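Local structure of SLT domain-containing protein (Bdellovibrio bacteriovorus HD100, 6TAB) at residues P78-K83 against K88-H93. The protein is a lysozyme-family hydrolase of altered substrate specificity that acts on peptidoglycan and facilitates the predator's exit from its prey cell. Residues are numbered along the deposited sequence; the frame is centred on the assembly and turned at random.
Sequences PLWEDK and KAWSTH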
loop_
_atom_site.group_PDB
_atom_site.type_symbol
_atom_site.label_atom_id
_atom_site.label_comp_id
_atom_site.label_asym_id
_atom_site.label_seq_id
_atom_site.Cartn_x
_atom_site.Cartn_y
_atom_site.Cartn_z
ATOM N N PRO A 78 -8.073 6.092 8.672
ATOM C CA PRO A 78 -6.873 5.256 8.645
ATOM C C PRO A 78 -6.237 5.076 10.036
ATOM O O PRO A 78 -6.316 5.971 10.924
ATOM C CB PRO A 78 -5.902 6.021 7.705
ATOM C CG PRO A 78 -6.797 6.921 6.868
ATOM C CD PRO A 78 -7.903 7.305 7.845
ATOM N N LEU A 79 -5.530 3.940 10.199
ATOM C CA LEU A 79 -4.933 3.540 11.498
ATOM C C LEU A 79 -3.812 4.480 11.963
ATOM O O LEU A 79 -3.529 4.514 13.189
ATOM C CB LEU A 79 -4.417 2.098 11.373
ATOM C CG LEU A 79 -5.476 1.026 11.113
ATOM C CD1 LEU A 79 -4.829 -0.308 10.756
ATOM C CD2 LEU A 79 -6.386 0.849 12.310
ATOM N N TRP A 80 -3.125 5.192 11.057
ATOM C CA TRP A 80 -2.052 6.123 11.474
ATOM C C TRP A 80 -2.582 7.330 12.268
ATOM O O TRP A 80 -1.786 7.970 13.002
ATOM C CB TRP A 80 -1.151 6.531 10.295
ATOM C CG TRP A 80 -1.849 7.054 9.068
ATOM C CD1 TRP A 80 -2.708 8.116 8.997
ATOM C CD2 TRP A 80 -1.699 6.584 7.711
ATOM N NE1 TRP A 80 -3.124 8.313 7.706
ATOM C CE2 TRP A 80 -2.552 7.361 6.897
ATOM C CE3 TRP A 80 -0.987 5.524 7.140
ATOM C CZ2 TRP A 80 -2.665 7.131 5.512
ATOM C CZ3 TRP A 80 -1.066 5.323 5.777
ATOM C CH2 TRP A 80 -1.918 6.093 4.980
ATOM N N GLU A 81 -3.883 7.653 12.175
ATOM C CA GLU A 81 -4.404 8.785 12.945
ATOM C C GLU A 81 -4.438 8.480 14.459
ATOM O O GLU A 81 -4.483 9.407 15.258
ATOM C CB GLU A 81 -5.782 9.248 12.440
ATOM C CG GLU A 81 -5.773 9.718 10.992
ATOM C CD GLU A 81 -6.944 10.529 10.472
ATOM O OE1 GLU A 81 -7.825 10.934 11.290
ATOM O OE2 GLU A 81 -6.972 10.751 9.214
ATOM N N ASP A 82 -4.398 7.201 14.853
ATOM C CA ASP A 82 -4.381 6.754 16.260
ATOM C C ASP A 82 -2.936 6.728 16.860
ATOM O O ASP A 82 -2.746 6.537 18.065
ATOM C CB ASP A 82 -4.986 5.341 16.382
ATOM C CG ASP A 82 -6.189 4.996 15.488
ATOM O OD1 ASP A 82 -6.861 5.913 15.024
ATOM O OD2 ASP A 82 -6.482 3.798 15.300
ATOM N N LYS A 83 -1.908 6.676 15.999
ATOM C CA LYS A 83 -0.529 6.231 16.367
ATOM C C LYS A 83 0.511 7.367 16.246
ATOM O O LYS A 83 1.589 7.284 16.875
ATOM C CB LYS A 83 -0.079 5.014 15.541
ATOM C CG LYS A 83 -0.991 3.788 15.630
ATOM C CD LYS A 83 -0.976 3.130 17.003
ATOM C CE LYS A 83 -1.576 1.734 17.030
ATOM N NZ LYS A 83 -0.587 0.675 16.682
ATOM N N LYS A 88 -3.165 12.919 10.738
ATOM C CA LYS A 88 -4.233 13.579 9.936
ATOM C C LYS A 88 -3.648 14.213 8.658
ATOM O O LYS A 88 -4.269 14.117 7.572
ATOM C CB LYS A 88 -5.016 14.566 10.809
ATOM C CG LYS A 88 -5.931 13.889 11.823
ATOM C CD LYS A 88 -6.698 14.829 12.698
ATOM C CE LYS A 88 -7.489 14.102 13.769
ATOM N NZ LYS A 88 -8.418 13.122 13.161
ATOM N N ALA A 89 -2.448 14.821 8.748
ATOM C CA ALA A 89 -1.793 15.386 7.555
ATOM C C ALA A 89 -1.397 14.265 6.568
ATOM O O ALA A 89 -1.437 14.480 5.328
ATOM C CB ALA A 89 -0.594 16.218 7.942
ATOM N N TRP A 90 -0.986 13.084 7.069
ATOM C CA TRP A 90 -0.705 11.939 6.164
ATOM C C TRP A 90 -1.976 11.589 5.363
ATOM O O TRP A 90 -1.915 11.350 4.143
ATOM C CB TRP A 90 -0.171 10.718 6.933
ATOM C CG TRP A 90 1.176 10.868 7.594
ATOM C CD1 TRP A 90 1.961 11.989 7.669
ATOM C CD2 TRP A 90 1.888 9.835 8.298
ATOM N NE1 TRP A 90 3.120 11.716 8.354
ATOM C CE2 TRP A 90 3.087 10.406 8.770
ATOM C CE3 TRP A 90 1.622 8.487 8.582
ATOM C CZ2 TRP A 90 4.015 9.666 9.508
ATOM C CZ3 TRP A 90 2.539 7.760 9.316
ATOM C CH2 TRP A 90 3.718 8.349 9.785
ATOM N N SER A 91 -3.132 11.501 6.056
ATOM C CA SER A 91 -4.429 11.206 5.387
ATOM C C SER A 91 -4.727 12.241 4.283
ATOM O O SER A 91 -5.073 11.897 3.150
ATOM C CB SER A 91 -5.562 11.124 6.385
ATOM O OG SER A 91 -5.355 10.027 7.272
ATOM N N THR A 92 -4.643 13.525 4.630
ATOM C CA THR A 92 -4.918 14.632 3.687
ATOM C C THR A 92 -4.035 14.492 2.430
ATOM O O THR A 92 -4.512 14.623 1.273
ATOM C CB THR A 92 -4.757 15.986 4.382
ATOM O OG1 THR A 92 -5.689 16.037 5.476
ATOM C CG2 THR A 92 -5.013 17.156 3.452
ATOM N N HIS A 93 -2.738 14.210 2.634
ATOM C CA HIS A 93 -1.798 13.986 1.514
ATOM C C HIS A 93 -2.239 12.807 0.637
ATOM O O HIS A 93 -2.246 12.901 -0.606
ATOM C CB HIS A 93 -0.364 13.795 2.056
ATOM C CG HIS A 93 0.599 13.407 0.982
ATOM N ND1 HIS A 93 1.088 14.324 0.087
ATOM C CD2 HIS A 93 1.131 12.207 0.633
ATOM C CE1 HIS A 93 1.865 13.674 -0.807
ATOM N NE2 HIS A 93 1.869 12.369 -0.510
HETATM O O HOH W 1 -7.377 13.753 8.454
#
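Trp-80 and Ser-91 meet because the indole, with CG lodged between its own backbone N and carbonyl carbon (chi1 52°), swings toward the helix, while Glu-81, its CG anti to the carbonyl carbon and its chain extended beyond, carries a carboxylate to the same hydroxyl. Ser-91 OG links the two. Ser-91 OG accepts the N-H of Trp-80, NE1 to OG 2.8 Å, close to the indole plane and fairly straight at 158°, and donates to Glu-81 OE2 at 2.6 Å, using that oxygen's anti lone pair. Gly-87 O is a weak second partner of the hydroxyl. The buried serine, with the packing on both faces, should restrict how the indole can turn. The other carboxylate oxygen, Glu-81 OE1, forms a salt bridge with Lys-88 NZ (2.9 Å), which comes from above the carboxylate plane; a water bridges OE2 to Lys-88 O, and Arg-74 pairs with OE2 as well. Pro-78 CB lies over one face of the Trp-80 indole, displaced toward its rim. On the opposite face Trp-90 presents its six-membered edge in an offset edge-to-face pair, planes at 72°, and its CB makes a CH-pi contact 4.1 Å from the centroid of the Trp-80 five-membered ring. The contact thus folds the loop 78-83 back against the first turns of helix 87-101, with Pro-78 and Trp-80 also resting on helix 125-144 and both tryptophans packing against helix 193-211.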